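Long-range contacts in 14 kDa fatty acid-binding protein (Schistosoma mansoni, PDB 1VYG), which binds long-chain fatty acids such as arachidonic and oleic acid inside a beta-barrel and may take part in their transport: residues W10-S15 with A127-K132; V38-T43 with M53-T58; K83-K88 with T95-D100. All coordinates share one frame; numbering follows the deposited sequence.

Interaction 1: W10-S15 with A127-K132. With ACD (arachidonic acid), chain B.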
loop_
_atom_site.group_PDB
_atom_site.type_symbol
_atom_site.label_atom_id
_atom_site.label_comp_id
_atom_site.label_asym_id
_atom_site.label_seq_id
_atom_site.Cartn_x
_atom_site.Cartn_y
_atom_site.Cartn_z
ATOM N N TRP A 10 -10.729 4.634 -2.644
ATOM C CA TRP A 10 -10.767 3.185 -2.612
ATOM C C TRP A 10 -10.908 2.758 -1.171
ATOM O O TRP A 10 -10.202 3.253 -0.324
ATOM C CB TRP A 10 -9.458 2.602 -3.154
ATOM C CG TRP A 10 -9.100 2.975 -4.565
ATOM C CD1 TRP A 10 -8.298 4.011 -4.967
ATOM C CD2 TRP A 10 -9.497 2.299 -5.758
ATOM N NE1 TRP A 10 -8.182 4.017 -6.329
ATOM C CE2 TRP A 10 -8.912 2.985 -6.842
ATOM C CE3 TRP A 10 -10.286 1.179 -6.024
ATOM C CZ2 TRP A 10 -9.086 2.591 -8.148
ATOM C CZ3 TRP A 10 -10.454 0.786 -7.334
ATOM C CH2 TRP A 10 -9.857 1.489 -8.379
ATOM N N LYS A 11 -11.828 1.844 -0.888
ATOM C CA LYS A 11 -12.005 1.315 0.465
ATOM C C LYS A 11 -11.645 -0.152 0.419
ATOM O O LYS A 11 -12.029 -0.840 -0.514
ATOM C CB LYS A 11 -13.445 1.485 0.937
ATOM C CG LYS A 11 -13.709 1.048 2.415
ATOM C CD LYS A 11 -14.215 2.221 3.277
ATOM C CE LYS A 11 -15.097 1.784 4.446
ATOM N NZ LYS A 11 -16.416 2.519 4.468
ATOM N N LEU A 12 -10.897 -0.620 1.416
ATOM C CA LEU A 12 -10.634 -2.044 1.586
ATOM C C LEU A 12 -11.947 -2.789 1.752
ATOM O O LEU A 12 -12.837 -2.317 2.447
ATOM C CB LEU A 12 -9.751 -2.279 2.813
ATOM C CG LEU A 12 -9.343 -3.710 3.143
ATOM C CD1 LEU A 12 -8.266 -4.203 2.236
ATOM C CD2 LEU A 12 -8.881 -3.765 4.558
ATOM N N SER A 13 -12.069 -3.934 1.082
ATOM C CA SER A 13 -13.229 -4.793 1.211
ATOM C C SER A 13 -12.846 -6.186 1.629
ATOM O O SER A 13 -13.573 -6.812 2.389
ATOM C CB SER A 13 -14.020 -4.853 -0.096
ATOM O OG SER A 13 -13.194 -5.192 -1.185
ATOM N N GLU A 14 -11.740 -6.707 1.122
ATOM C CA GLU A 14 -11.252 -8.005 1.601
ATOM C C GLU A 14 -9.745 -8.069 1.736
ATOM O O GLU A 14 -9.006 -7.462 0.980
ATOM C CB GLU A 14 -11.710 -9.149 0.716
ATOM C CG GLU A 14 -12.625 -8.738 -0.406
ATOM C CD GLU A 14 -12.732 -9.810 -1.450
ATOM O OE1 GLU A 14 -12.721 -9.463 -2.660
ATOM O OE2 GLU A 14 -12.831 -10.998 -1.029
ATOM N N SER A 15 -9.320 -8.842 2.719
ATOM C CA SER A 15 -7.922 -9.031 3.010
ATOM C C SER A 15 -7.699 -10.521 3.249
ATOM O O SER A 15 -8.361 -11.104 4.081
ATOM C CB SER A 15 -7.559 -8.228 4.251
ATOM O OG SER A 15 -6.207 -8.454 4.630
ATOM N N ALA A 127 0.024 -11.744 0.921
ATOM C CA ALA A 127 -1.311 -11.395 1.286
ATOM C C ALA A 127 -1.854 -10.640 0.108
ATOM O O ALA A 127 -1.113 -10.081 -0.689
ATOM C CB ALA A 127 -1.313 -10.530 2.505
ATOM N N ILE A 128 -3.162 -10.654 -0.021
ATOM C CA ILE A 128 -3.823 -9.950 -1.094
ATOM C C ILE A 128 -4.919 -9.154 -0.449
ATOM O O ILE A 128 -5.657 -9.662 0.378
ATOM C CB ILE A 128 -4.388 -10.934 -2.137
ATOM C CG1 ILE A 128 -3.218 -11.604 -2.883
ATOM C CG2 ILE A 128 -5.339 -10.199 -3.095
ATOM C CD1 ILE A 128 -3.603 -12.687 -3.821
ATOM N N ARG A 129 -5.013 -7.898 -0.846
ATOM C CA ARG A 129 -5.989 -6.994 -0.297
ATOM C C ARG A 129 -6.716 -6.326 -1.428
ATOM O O ARG A 129 -6.118 -5.683 -2.257
ATOM C CB ARG A 129 -5.298 -5.988 0.610
ATOM C CG ARG A 129 -5.132 -6.569 2.000
ATOM C CD ARG A 129 -3.973 -6.043 2.765
ATOM N NE ARG A 129 -4.235 -4.719 3.325
ATOM C CZ ARG A 129 -5.002 -4.474 4.378
ATOM N NH1 ARG A 129 -5.143 -3.229 4.797
ATOM N NH2 ARG A 129 -5.636 -5.450 5.016
ATOM N N ASN A 130 -8.020 -6.520 -1.466
ATOM C CA ASN A 130 -8.850 -5.890 -2.459
ATOM C C ASN A 130 -9.527 -4.636 -1.938
ATOM O O ASN A 130 -10.003 -4.596 -0.824
ATOM C CB ASN A 130 -9.860 -6.880 -2.948
ATOM C CG ASN A 130 -9.241 -7.915 -3.821
ATOM O OD1 ASN A 130 -9.576 -9.089 -3.739
ATOM N ND2 ASN A 130 -8.329 -7.494 -4.673
ATOM N N TYR A 131 -9.505 -3.594 -2.757
ATOM C CA TYR A 131 -10.182 -2.358 -2.485
ATOM C C TYR A 131 -11.291 -2.168 -3.536
ATOM O O TYR A 131 -11.061 -2.324 -4.712
ATOM C CB TYR A 131 -9.172 -1.204 -2.523
ATOM C CG TYR A 131 -8.228 -1.158 -1.329
ATOM C CD1 TYR A 131 -8.399 -0.219 -0.328
ATOM C CD2 TYR A 131 -7.158 -2.045 -1.210
ATOM C CE1 TYR A 131 -7.546 -0.153 0.759
ATOM C CE2 TYR A 131 -6.298 -1.988 -0.127
ATOM C CZ TYR A 131 -6.508 -1.043 0.860
ATOM O OH TYR A 131 -5.694 -0.958 1.946
ATOM N N LYS A 132 -12.509 -1.874 -3.088
ATOM C CA LYS A 132 -13.582 -1.459 -3.975
ATOM C C LYS A 132 -13.494 0.057 -4.150
ATOM O O LYS A 132 -13.356 0.811 -3.191
ATOM C CB LYS A 132 -14.955 -1.844 -3.422
ATOM C CG LYS A 132 -15.249 -3.340 -3.427
ATOM C CD LYS A 132 -16.734 -3.635 -3.041
ATOM C CE LYS A 132 -17.690 -3.372 -4.227
ATOM N NZ LYS A 132 -19.133 -3.561 -3.872
HETATM C C1 ACD B . -2.434 -1.582 1.404
HETATM C C2 ACD B . -1.212 -2.434 1.619
HETATM C C3 ACD B . -0.349 -1.770 2.689
HETATM C C4 ACD B . 0.340 -2.848 3.529
HETATM C C5 ACD B . 1.844 -2.864 3.280
HETATM C C6 ACD B . 2.629 -3.488 4.172
HETATM C C7 ACD B . 2.042 -4.176 5.388
HETATM C C8 ACD B . 2.885 -3.724 6.519
HETATM C C9 ACD B . 2.459 -3.298 7.705
HETATM C C10 ACD B . 1.039 -3.180 8.161
HETATM C C11 ACD B . 1.155 -3.185 9.663
HETATM C C12 ACD B . 0.124 -3.039 10.473
HETATM C C13 ACD B . -1.260 -2.834 9.950
HETATM C C14 ACD B . -1.841 -1.579 10.582
HETATM C C15 ACD B . -2.867 -0.914 10.038
HETATM C C16 ACD B . -3.571 -1.372 8.770
HETATM C C17 ACD B . -3.392 -0.359 7.651
HETATM C C18 ACD B . -3.931 1.006 8.069
HETATM C C19 ACD B . -2.782 2.004 8.072
HETATM C C20 ACD B . -3.203 3.396 8.548
HETATM O O1 ACD B . -2.364 -0.438 0.946
HETATM O O2 ACD B . -3.598 -2.112 1.752
#
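L12 and Y131 face each other across an antiparallel pair of strands that joins the first and last strands of the fatty acid-binding protein barrel. The pairing is interrupted by a classic beta bulge, in which S13 and E14 both face N130. S13 N gives a nearly straight bond to N130 O, while S13 OG reaches the same oxygen from above its carbonyl plane; E14 N adds a weak third bond.

Y131 can be followed from its base into the barrel. Its CB rests 3.9 Å from W10 CB, CG lies by L12 N and CA, and CD1 comes to 3.1 Å from L12 N. CE1 meets L12 CB (3.7 Å), which makes a CH-pi contact over the ring face; CE2 neighbours both L12 CD1 and arachidonate O2, and CZ also approaches O2. Y131 OH donates to arachidonate O2, but the modelled 2.4 Å is too short to be trusted. With CG anti to its backbone N (chi1 -179°), L12 also sends CD1 over one face of the R129 guanidinium.

R129 NE approaches ligand O2 at 3.1 Å, and R109 also bonds the ligand. R109, R129 and Y131 belong, with N130, to the experimentally established site. A bend at chi3 (78°) turns the guanidinium so that its other edge serves the barrel wall: R129 NH2 donates in plane to S15 OG at 3.1 Å.

Interaction 2: V38-T43 with M53-T58. With ACD (arachidonic acid), chain B.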
loop_
_atom_site.group_PDB
_atom_site.type_symbol
_atom_site.label_atom_id
_atom_site.label_comp_id
_atom_site.label_asym_id
_atom_site.label_seq_id
_atom_site.Cartn_x
_atom_site.Cartn_y
_atom_site.Cartn_z
ATOM N N VAL A 38 -9.290 -2.975 10.813
ATOM C CA VAL A 38 -9.656 -1.743 10.115
ATOM C C VAL A 38 -9.648 -1.887 8.603
ATOM O O VAL A 38 -8.920 -2.697 8.031
ATOM C CB VAL A 38 -8.766 -0.542 10.474
ATOM C CG1 VAL A 38 -8.513 -0.483 11.972
ATOM C CG2 VAL A 38 -7.466 -0.573 9.683
ATOM N N THR A 39 -10.480 -1.063 7.981
ATOM C CA THR A 39 -10.674 -1.053 6.547
ATOM C C THR A 39 -10.307 0.348 6.065
ATOM O O THR A 39 -11.130 1.251 6.060
ATOM C CB THR A 39 -12.137 -1.424 6.200
ATOM O OG1 THR A 39 -13.048 -0.561 6.881
ATOM C CG2 THR A 39 -12.495 -2.790 6.761
ATOM N N PRO A 40 -9.053 0.533 5.680
ATOM C CA PRO A 40 -8.593 1.838 5.254
ATOM C C PRO A 40 -9.238 2.272 3.959
ATOM O O PRO A 40 -9.769 1.451 3.208
ATOM C CB PRO A 40 -7.097 1.613 5.033
ATOM C CG PRO A 40 -6.797 0.420 5.727
ATOM C CD PRO A 40 -7.965 -0.451 5.579
ATOM N N THR A 41 -9.151 3.572 3.717
ATOM C CA THR A 41 -9.591 4.179 2.495
ATOM C C THR A 41 -8.388 4.878 1.939
ATOM O O THR A 41 -7.909 5.833 2.520
ATOM C CB THR A 41 -10.728 5.168 2.787
ATOM O OG1 THR A 41 -11.876 4.436 3.237
ATOM C CG2 THR A 41 -11.243 5.856 1.529
ATOM N N VAL A 42 -7.872 4.387 0.825
ATOM C CA VAL A 42 -6.753 5.051 0.180
ATOM C C VAL A 42 -7.232 5.868 -1.020
ATOM O O VAL A 42 -8.142 5.498 -1.733
ATOM C CB VAL A 42 -5.576 4.088 -0.154
ATOM C CG1 VAL A 42 -5.605 2.861 0.746
ATOM C CG2 VAL A 42 -5.574 3.665 -1.587
ATOM N N THR A 43 -6.600 7.012 -1.187
ATOM C CA THR A 43 -6.923 7.965 -2.207
ATOM C C THR A 43 -5.652 8.136 -2.990
ATOM O O THR A 43 -4.594 8.224 -2.413
ATOM C CB THR A 43 -7.324 9.279 -1.509
ATOM O OG1 THR A 43 -8.372 9.026 -0.557
ATOM C CG2 THR A 43 -7.918 10.291 -2.479
ATOM N N MET A 53 -0.491 9.111 -2.434
ATOM C CA MET A 53 -1.365 8.075 -1.935
ATOM C C MET A 53 -1.656 8.365 -0.472
ATOM O O MET A 53 -0.765 8.287 0.369
ATOM C CB MET A 53 -0.709 6.697 -2.069
ATOM C CG MET A 53 -1.619 5.576 -1.575
ATOM S SD MET A 53 -0.880 3.943 -1.498
ATOM C CE MET A 53 -1.257 3.529 0.158
ATOM N N LEU A 54 -2.906 8.683 -0.169
ATOM C CA LEU A 54 -3.324 8.937 1.195
ATOM C C LEU A 54 -4.057 7.725 1.738
ATOM O O LEU A 54 -4.910 7.203 1.077
ATOM C CB LEU A 54 -4.232 10.174 1.209
ATOM C CG LEU A 54 -5.176 10.427 2.383
ATOM C CD1 LEU A 54 -4.384 10.785 3.623
ATOM C CD2 LEU A 54 -6.134 11.521 2.025
ATOM N N THR A 55 -3.740 7.291 2.950
ATOM C CA THR A 55 -4.460 6.189 3.597
ATOM C C THR A 55 -5.124 6.687 4.854
ATOM O O THR A 55 -4.468 7.305 5.692
ATOM C CB THR A 55 -3.504 5.016 3.919
ATOM O OG1 THR A 55 -2.981 4.460 2.700
ATOM C CG2 THR A 55 -4.261 3.821 4.581
ATOM N N GLU A 56 -6.425 6.440 4.976
ATOM C CA GLU A 56 -7.185 6.870 6.127
ATOM C C GLU A 56 -7.839 5.695 6.813
ATOM O O GLU A 56 -8.655 5.006 6.226
ATOM C CB GLU A 56 -8.288 7.860 5.742
ATOM C CG GLU A 56 -7.804 9.188 5.195
ATOM C CD GLU A 56 -8.943 9.983 4.606
ATOM O OE1 GLU A 56 -9.476 9.552 3.551
ATOM O OE2 GLU A 56 -9.311 11.021 5.202
ATOM N N SER A 57 -7.481 5.484 8.069
ATOM C CA SER A 57 -8.205 4.565 8.931
ATOM C C SER A 57 -8.413 5.240 10.268
ATOM O O SER A 57 -7.993 6.378 10.493
ATOM C CB SER A 57 -7.426 3.257 9.108
ATOM O OG SER A 57 -6.093 3.508 9.526
ATOM N N THR A 58 -9.060 4.523 11.164
ATOM C CA THR A 58 -9.179 4.964 12.550
ATOM C C THR A 58 -7.803 4.920 13.233
ATOM O O THR A 58 -7.544 5.695 14.139
ATOM C CB THR A 58 -10.211 4.089 13.298
ATOM O OG1 THR A 58 -9.930 2.700 13.074
ATOM C CG2 THR A 58 -11.630 4.300 12.710
HETATM C C1 ACD B . -2.434 -1.582 1.404
HETATM C C2 ACD B . -1.212 -2.434 1.619
HETATM C C3 ACD B . -0.349 -1.770 2.689
HETATM C C4 ACD B . 0.340 -2.848 3.529
HETATM C C5 ACD B . 1.844 -2.864 3.280
HETATM C C6 ACD B . 2.629 -3.488 4.172
HETATM C C7 ACD B . 2.042 -4.176 5.388
HETATM C C8 ACD B . 2.885 -3.724 6.519
HETATM C C9 ACD B . 2.459 -3.298 7.705
HETATM C C10 ACD B . 1.039 -3.180 8.161
HETATM C C11 ACD B . 1.155 -3.185 9.663
HETATM C C12 ACD B . 0.124 -3.039 10.473
HETATM C C13 ACD B . -1.260 -2.834 9.950
HETATM C C14 ACD B . -1.841 -1.579 10.582
HETATM C C15 ACD B . -2.867 -0.914 10.038
HETATM C C16 ACD B . -3.571 -1.372 8.770
HETATM C C17 ACD B . -3.392 -0.359 7.651
HETATM C C18 ACD B . -3.931 1.006 8.069
HETATM C C19 ACD B . -2.782 2.004 8.072
HETATM C C20 ACD B . -3.203 3.396 8.548
HETATM O O1 ACD B . -2.364 -0.438 0.946
HETATM O O2 ACD B . -3.598 -2.112 1.752
HETATM O O HOH W 1 -8.253 8.073 1.665
#
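T43 and E56, the residues with the largest and second-largest surfaces buried here, lie on the same outer side of a beta hairpin made by strands 41-47 and 50-56 of the fatty acid-binding barrel. T43 is paired with L54 and E56 with T41, each through two backbone hydrogen bonds. The shortest run from T43 N to L54 O and from L54 N to T43 O, both 2.8 Å.

The side chains of T43 and E56 do not meet directly. A water donates a sound hydrogen bond of 2.7 Å to E56 OE1. The same water lies by T41 O and by T43 OG1, which is set beside its own backbone N (chi1 -54°), but both of these links are modelled too short and remain doubtful. The E56 chain runs outward, extended beyond CG, with OE1 on the T41/T43 side; E56 CB lies 3.8 Å from T41 O.

The other side of the hairpin faces the lipid. V42 and T55 stand side by side, V42 CG1 3.6 Å from T55 OG1, and P40 CB touches T55 CG2 at the same distance. Beyond them P40 CG packs on C18 of arachidonate, near the tail end of the chain, and S57 CB meets V38 CG2. S57 OG, which bonds to K60 O, also lies close to the terminal C20. The chemistry therefore differs by face: the inner one is mostly apolar, with the S57 hydroxyl occupied by K60 O where it meets C20, whereas the outer one carries a probable water-mediated link between T43 and E56.

Interaction 3: K83-K88 with T95-D100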
loop_
_atom_site.group_PDB
_atom_site.type_symbol
_atom_site.label_atom_id
_atom_site.label_comp_id
_atom_site.label_asym_id
_atom_site.label_seq_id
_atom_site.Cartn_x
_atom_site.Cartn_y
_atom_site.Cartn_z
ATOM N N LYS A 83 12.925 2.666 3.481
ATOM C CA LYS A 83 13.293 3.315 2.231
ATOM C C LYS A 83 12.430 2.701 1.161
ATOM O O LYS A 83 12.494 1.488 0.928
ATOM C CB LYS A 83 14.759 3.061 1.872
ATOM C CG LYS A 83 15.786 3.691 2.799
ATOM C CD LYS A 83 17.208 3.230 2.411
ATOM C CE LYS A 83 17.528 1.817 2.929
ATOM N NZ LYS A 83 17.109 0.721 1.993
ATOM N N SER A 84 11.644 3.531 0.489
ATOM C CA SER A 84 10.697 3.039 -0.487
ATOM C C SER A 84 11.021 3.488 -1.893
ATOM O O SER A 84 11.600 4.533 -2.100
ATOM C CB SER A 84 9.299 3.494 -0.094
ATOM O OG SER A 84 9.088 3.229 1.276
ATOM N N VAL A 85 10.668 2.666 -2.863
ATOM C CA VAL A 85 10.594 3.099 -4.245
ATOM C C VAL A 85 9.271 2.569 -4.809
ATOM O O VAL A 85 8.918 1.421 -4.562
ATOM C CB VAL A 85 11.819 2.606 -5.068
ATOM C CG1 VAL A 85 11.870 1.065 -5.187
ATOM C CG2 VAL A 85 11.810 3.220 -6.426
ATOM N N VAL A 86 8.523 3.421 -5.508
ATOM C CA VAL A 86 7.383 2.984 -6.313
ATOM C C VAL A 86 7.738 3.003 -7.803
ATOM O O VAL A 86 8.010 4.051 -8.355
ATOM C CB VAL A 86 6.096 3.853 -6.103
ATOM C CG1 VAL A 86 4.888 3.148 -6.705
ATOM C CG2 VAL A 86 5.853 4.166 -4.620
ATOM N N GLU A 87 7.709 1.838 -8.446
ATOM C CA GLU A 87 7.897 1.735 -9.890
ATOM C C GLU A 87 6.552 1.675 -10.619
ATOM O O GLU A 87 5.609 1.065 -10.141
ATOM C CB GLU A 87 8.742 0.498 -10.236
ATOM C CG GLU A 87 10.083 0.401 -9.500
ATOM C CD GLU A 87 11.175 1.314 -10.056
ATOM O OE1 GLU A 87 12.351 1.191 -9.590
ATOM O OE2 GLU A 87 10.868 2.166 -10.937
ATOM N N LYS A 88 6.470 2.330 -11.770
ATOM C CA LYS A 88 5.349 2.142 -12.682
ATOM C C LYS A 88 5.573 0.893 -13.546
ATOM O O LYS A 88 6.499 0.838 -14.360
ATOM C CB LYS A 88 5.174 3.375 -13.559
ATOM C CG LYS A 88 3.861 3.432 -14.300
ATOM C CD LYS A 88 3.538 4.855 -14.765
ATOM C CE LYS A 88 4.208 5.219 -16.088
ATOM N NZ LYS A 88 3.373 6.199 -16.874
ATOM N N THR A 95 4.242 -0.735 -8.249
ATOM C CA THR A 95 4.893 -1.612 -7.289
ATOM C C THR A 95 5.787 -0.857 -6.298
ATOM O O THR A 95 6.794 -0.279 -6.658
ATOM C CB THR A 95 5.691 -2.679 -8.039
ATOM O OG1 THR A 95 4.814 -3.389 -8.920
ATOM C CG2 THR A 95 6.220 -3.760 -7.094
ATOM N N GLN A 96 5.401 -0.905 -5.030
ATOM C CA GLN A 96 6.045 -0.162 -3.987
ATOM C C GLN A 96 6.839 -1.150 -3.189
ATOM O O GLN A 96 6.258 -1.973 -2.482
ATOM C CB GLN A 96 5.003 0.526 -3.099
ATOM C CG GLN A 96 5.501 0.886 -1.715
ATOM C CD GLN A 96 4.622 1.888 -1.018
ATOM O OE1 GLN A 96 3.418 1.947 -1.264
ATOM N NE2 GLN A 96 5.214 2.669 -0.131
ATOM N N THR A 97 8.162 -1.064 -3.273
ATOM C CA THR A 97 9.013 -1.914 -2.453
ATOM C C THR A 97 9.448 -1.083 -1.252
ATOM O O THR A 97 9.693 0.102 -1.369
ATOM C CB THR A 97 10.194 -2.530 -3.259
ATOM O OG1 THR A 97 11.351 -1.718 -3.132
ATOM C CG2 THR A 97 9.917 -2.534 -4.785
ATOM N N GLN A 98 9.486 -1.714 -0.092
ATOM C CA GLN A 98 9.674 -1.035 1.172
ATOM C C GLN A 98 10.808 -1.760 1.854
ATOM O O GLN A 98 10.674 -2.939 2.210
ATOM C CB GLN A 98 8.418 -1.123 2.047
ATOM C CG GLN A 98 7.444 -0.000 1.818
ATOM C CD GLN A 98 6.210 -0.096 2.695
ATOM O OE1 GLN A 98 5.704 -1.179 2.949
ATOM N NE2 GLN A 98 5.730 1.042 3.157
ATOM N N VAL A 99 11.917 -1.054 2.039
ATOM C CA VAL A 99 13.099 -1.667 2.606
ATOM C C VAL A 99 13.350 -1.112 3.986
ATOM O O VAL A 99 13.589 0.071 4.166
ATOM C CB VAL A 99 14.334 -1.498 1.713
ATOM C CG1 VAL A 99 15.541 -2.180 2.351
ATOM C CG2 VAL A 99 14.069 -2.102 0.339
ATOM N N ASP A 100 13.205 -1.993 4.960
ATOM C CA ASP A 100 13.756 -1.800 6.283
ATOM C C ASP A 100 14.871 -2.859 6.471
ATOM O O ASP A 100 15.071 -3.714 5.593
ATOM C CB ASP A 100 12.628 -1.868 7.326
ATOM C CG ASP A 100 12.159 -3.269 7.597
ATOM O OD1 ASP A 100 10.988 -3.625 7.285
ATOM O OD2 ASP A 100 12.906 -4.077 8.152
#
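K83 N donates to V99 O at 2.8 Å, and V99 N returns a bond of equal length to K83 O. The lysine side chain then bends at chi3 (-79°) and chi4 (88°), which folds its end back across V99 and leaves NZ 3.3 Å from V99 CG1. On the same face V85 and T97 lie side by side, with V85 CG1 3.5 Å from T97 OG1; their backbones exchange two bonds, as do those of E87 and T95.

The pairing builds a regular antiparallel beta hairpin, strands 81-88 and 93-99, in the wall of the fatty acid-binding barrel. Its inward side carries S84, V86, Q96 and Q98. V86 CG2 rests against Q96 CB at 4.0 Å, at the base of a glutamine whose CG is anti to its backbone N (chi1 158°). The extended chain carries the amide inward, where Q96 OE1 accepts a hydrogen bond from R109, a residue of the fatty-acid site. Q96 could thus help to position that arginine. S84 OG touches Q98 CG at 3.7 Å while hydrogen-bonded to E74, and the side chain of Q98 reaches the bound arachidonate.

How the interactions relate
All three contacts belong to one antiparallel sheet that curls into the barrel. Interaction 1 pairs strands near the two ends of the chain, and interactions 2 and 3, two hairpins in series, are nested within the loop it closes. Interactions 1 and 2, with centres 11 Å apart, are neighbours: strands 8-16 and 41-47 are adjacent, and L12 N probably bonds P40 O. Interaction 3 lies across the chain's centre, about 19 Å and 18 Å from them between centres. Around the lipid cavity, interaction 1 supplies R129 and Y131 to the carboxylate, interaction 2 packs near the tail end, and interaction 3 brings Q98 to the ligand and Q96 to R109.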